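D-alanine--D-alanine ligase (Coxiella burnetii, PDB 3TQT) catalyses the ATP-dependent joining of two D-alanines into D-alanyl-D-alanine, a building block of bacterial peptidoglycan. Local coordinates at residues 223-235 with 239-251. Residues are numbered along the deposited sequence; the frame is centred on the assembly and turned at random.
Sequences PRIRGREIECAVL and APKASLPGEIIPH
E231 and G246 trade two backbone hydrogen bonds, E231 N to G246 O and G246 N to E231 O, both 2.7 Å, and L235 with K241 forms the same kind of antiparallel pair at the turn end of this β-hairpin. Between these two pairs the register slips by one residue, and S243 bridges the break. Its N donates to A233 O, while its OG takes the A233 N-H at 2.9 Å, standing in for a backbone carbonyl. With chi1 at 69° the hydroxyl lies over its own main chain, where it also donates to L244 O; one bond accepted and one donated fix its rotation.

At the open end, I248 N reaches E229 O along an almost straight line (170° at the hydrogen). A water there joins E229 N to I248 O and E247 OE2. The extended E247 crosses R228 roughly at right angles; its OE1 makes a salt bridge with R228 NH1 at 3.0 Å, though the hydrogen bond within it is weak and bent.

I230 CG2 lies beside P245 CB, C232 SG meets A242 CB, and V234 CG1 packs on P240 CB at 3.6 Å. I230, V234 and P240 of this face pack on helix 277-293, through I283, A287 and F291, while A233 and L235 turn to W333 of helix 328-335. Strand 298-306 flanks 228-236, bringing E231 close to D303, a predicted magnesium ligand of the ATP-grasp site.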
# COMPACT_ATOMS: atom_id res chain seq x y z
N PRO A 223 6.35 -15.12 20.46
CA PRO A 223 7.09 -15.67 21.60
C PRO A 223 8.25 -14.76 21.93
O PRO A 223 8.85 -14.20 21.01
CB PRO A 223 7.64 -16.97 21.03
CG PRO A 223 7.86 -16.63 19.58
CD PRO A 223 6.65 -15.84 19.22
N ARG A 224 8.58 -14.60 23.20
CA ARG A 224 9.83 -13.92 23.54
C ARG A 224 11.00 -14.86 23.25
O ARG A 224 11.14 -15.91 23.85
CB ARG A 224 9.86 -13.46 25.00
CG ARG A 224 11.05 -12.55 25.30
CD ARG A 224 11.07 -12.09 26.75
NE ARG A 224 11.06 -13.21 27.69
CZ ARG A 224 12.15 -13.82 28.14
NH1 ARG A 224 13.36 -13.44 27.74
NH2 ARG A 224 12.03 -14.83 28.99
N ILE A 225 11.82 -14.44 22.30
CA ILE A 225 12.91 -15.24 21.76
C ILE A 225 14.22 -14.85 22.44
O ILE A 225 14.53 -13.66 22.53
CB ILE A 225 13.05 -14.96 20.23
CG1 ILE A 225 11.92 -15.64 19.45
CG2 ILE A 225 14.40 -15.39 19.71
CD1 ILE A 225 11.77 -17.12 19.76
N ARG A 226 14.98 -15.82 22.91
CA ARG A 226 16.31 -15.51 23.42
C ARG A 226 17.24 -15.30 22.24
O ARG A 226 17.22 -16.07 21.27
CB ARG A 226 16.84 -16.61 24.34
CG ARG A 226 18.13 -16.22 25.07
CD ARG A 226 18.71 -17.37 25.90
NE ARG A 226 17.68 -17.99 26.74
CZ ARG A 226 17.69 -19.27 27.09
NH1 ARG A 226 18.66 -20.06 26.68
NH2 ARG A 226 16.71 -19.75 27.85
N GLY A 227 18.04 -14.25 22.29
CA GLY A 227 18.98 -14.02 21.21
C GLY A 227 19.30 -12.56 21.04
O GLY A 227 18.76 -11.70 21.72
N ARG A 228 20.21 -12.29 20.11
CA ARG A 228 20.64 -10.93 19.88
C ARG A 228 19.79 -10.28 18.80
O ARG A 228 19.34 -10.94 17.86
CB ARG A 228 22.12 -10.91 19.48
CG ARG A 228 23.02 -11.52 20.54
CD ARG A 228 24.40 -10.92 20.46
NE ARG A 228 25.26 -11.63 19.53
CZ ARG A 228 26.42 -11.16 19.08
NH1 ARG A 228 26.83 -9.95 19.46
NH2 ARG A 228 27.15 -11.88 18.25
N GLU A 229 19.55 -8.98 18.95
CA GLU A 229 18.82 -8.22 17.95
C GLU A 229 19.82 -7.62 16.98
O GLU A 229 20.52 -6.67 17.32
CB GLU A 229 17.97 -7.14 18.60
CG GLU A 229 17.03 -7.69 19.65
CD GLU A 229 15.77 -6.87 19.76
OE1 GLU A 229 15.30 -6.37 18.72
OE2 GLU A 229 15.26 -6.74 20.89
N ILE A 230 19.89 -8.22 15.80
CA ILE A 230 20.88 -7.85 14.79
C ILE A 230 20.15 -7.12 13.67
O ILE A 230 19.01 -7.46 13.33
CB ILE A 230 21.57 -9.11 14.24
CG1 ILE A 230 22.23 -9.89 15.39
CG2 ILE A 230 22.58 -8.74 13.15
CD1 ILE A 230 23.23 -9.10 16.18
N GLU A 231 20.78 -6.09 13.13
CA GLU A 231 20.15 -5.32 12.07
C GLU A 231 21.07 -5.29 10.86
O GLU A 231 22.28 -5.46 10.98
CB GLU A 231 19.85 -3.91 12.55
CG GLU A 231 19.02 -3.87 13.81
CD GLU A 231 18.66 -2.46 14.21
OE1 GLU A 231 19.33 -1.53 13.70
OE2 GLU A 231 17.71 -2.29 14.99
N CYS A 232 20.47 -5.08 9.70
CA CYS A 232 21.23 -5.02 8.47
C CYS A 232 20.58 -4.01 7.54
O CYS A 232 19.37 -4.05 7.32
CB CYS A 232 21.29 -6.40 7.82
SG CYS A 232 22.29 -6.49 6.32
N ALA A 233 21.38 -3.09 7.02
CA ALA A 233 20.88 -2.05 6.14
C ALA A 233 20.98 -2.55 4.72
O ALA A 233 22.04 -3.01 4.29
CB ALA A 233 21.68 -0.78 6.32
N VAL A 234 19.87 -2.48 3.99
CA VAL A 234 19.84 -2.88 2.59
C VAL A 234 19.64 -1.65 1.71
O VAL A 234 18.88 -0.73 2.05
CB VAL A 234 18.72 -3.91 2.33
CG1 VAL A 234 18.67 -4.29 0.85
CG2 VAL A 234 18.94 -5.14 3.19
N LEU A 235 20.35 -1.62 0.59
CA LEU A 235 20.27 -0.50 -0.33
C LEU A 235 20.20 -1.01 -1.76
O LEU A 235 21.01 -1.84 -2.17
CB LEU A 235 21.51 0.37 -0.18
CG LEU A 235 21.70 1.50 -1.17
CD1 LEU A 235 20.66 2.59 -0.94
CD2 LEU A 235 23.11 2.05 -0.99
N ALA A 239 19.00 -4.79 -7.62
CA ALA A 239 20.21 -5.48 -7.16
C ALA A 239 20.66 -4.98 -5.79
O ALA A 239 21.66 -4.27 -5.68
CB ALA A 239 21.33 -5.34 -8.17
N PRO A 240 19.92 -5.36 -4.74
CA PRO A 240 20.13 -4.85 -3.38
C PRO A 240 21.47 -5.28 -2.80
O PRO A 240 21.92 -6.40 -3.05
CB PRO A 240 19.00 -5.50 -2.57
CG PRO A 240 18.04 -6.06 -3.60
CD PRO A 240 18.88 -6.40 -4.78
N LYS A 241 22.09 -4.39 -2.03
CA LYS A 241 23.34 -4.66 -1.33
C LYS A 241 23.07 -4.56 0.16
O LYS A 241 22.21 -3.80 0.60
CB LYS A 241 24.43 -3.66 -1.72
CG LYS A 241 24.89 -3.78 -3.17
CD LYS A 241 25.93 -2.71 -3.50
CE LYS A 241 25.39 -1.29 -3.26
NZ LYS A 241 26.31 -0.22 -3.76
N ALA A 242 23.81 -5.34 0.94
CA ALA A 242 23.59 -5.37 2.37
C ALA A 242 24.81 -4.84 3.11
O ALA A 242 25.94 -5.11 2.72
CB ALA A 242 23.26 -6.79 2.81
N SER A 243 24.57 -4.07 4.16
CA SER A 243 25.64 -3.53 4.99
C SER A 243 26.20 -4.63 5.88
O SER A 243 25.66 -5.73 5.94
CB SER A 243 25.10 -2.43 5.90
OG SER A 243 24.23 -2.99 6.89
N LEU A 244 27.29 -4.33 6.57
CA LEU A 244 27.70 -5.17 7.67
C LEU A 244 26.60 -5.10 8.72
O LEU A 244 25.98 -4.05 8.92
CB LEU A 244 29.03 -4.68 8.26
CG LEU A 244 30.19 -4.84 7.27
CD1 LEU A 244 31.47 -4.26 7.83
CD2 LEU A 244 30.36 -6.30 6.89
N PRO A 245 26.34 -6.23 9.39
CA PRO A 245 25.30 -6.30 10.41
C PRO A 245 25.64 -5.39 11.58
O PRO A 245 26.82 -5.17 11.86
CB PRO A 245 25.37 -7.76 10.89
CG PRO A 245 26.12 -8.49 9.81
CD PRO A 245 27.08 -7.49 9.25
N GLY A 246 24.62 -4.84 12.24
CA GLY A 246 24.82 -4.10 13.46
C GLY A 246 24.01 -4.77 14.55
O GLY A 246 23.24 -5.70 14.27
N GLU A 247 24.16 -4.29 15.78
CA GLU A 247 23.40 -4.85 16.88
C GLU A 247 22.78 -3.76 17.72
O GLU A 247 23.34 -2.67 17.87
CB GLU A 247 24.28 -5.75 17.76
CG GLU A 247 23.57 -6.22 19.04
CD GLU A 247 24.39 -7.23 19.82
OE1 GLU A 247 25.63 -7.21 19.71
OE2 GLU A 247 23.79 -8.05 20.54
N ILE A 248 21.61 -4.05 18.25
CA ILE A 248 20.98 -3.14 19.17
C ILE A 248 20.70 -3.92 20.44
O ILE A 248 20.34 -5.10 20.37
CB ILE A 248 19.67 -2.55 18.61
CG1 ILE A 248 19.17 -1.40 19.49
CG2 ILE A 248 18.61 -3.63 18.47
CD1 ILE A 248 17.87 -0.77 19.00
N ILE A 249 20.90 -3.28 21.57
CA ILE A 249 20.61 -3.91 22.85
C ILE A 249 19.63 -3.04 23.62
O ILE A 249 19.99 -1.99 24.14
CB ILE A 249 21.87 -4.12 23.70
CG1 ILE A 249 22.97 -4.81 22.89
CG2 ILE A 249 21.53 -4.91 24.97
CD1 ILE A 249 23.84 -3.84 22.11
N PRO A 250 18.37 -3.48 23.66
CA PRO A 250 17.35 -2.80 24.45
C PRO A 250 17.82 -2.65 25.89
O PRO A 250 18.46 -3.55 26.43
CB PRO A 250 16.15 -3.76 24.37
CG PRO A 250 16.67 -5.03 23.72
CD PRO A 250 17.82 -4.61 22.88
N HIS A 251 17.52 -1.50 26.49
CA HIS A 251 17.86 -1.26 27.88
C HIS A 251 16.78 -1.82 28.80
O HIS A 251 15.59 -1.67 28.53
CB HIS A 251 18.03 0.24 28.14
CG HIS A 251 19.25 0.82 27.50
ND1 HIS A 251 19.49 2.17 27.44
CD2 HIS A 251 20.32 0.23 26.91
CE1 HIS A 251 20.64 2.40 26.84
NE2 HIS A 251 21.16 1.23 26.50
O HOH W 1 20.99 -7.67 20.96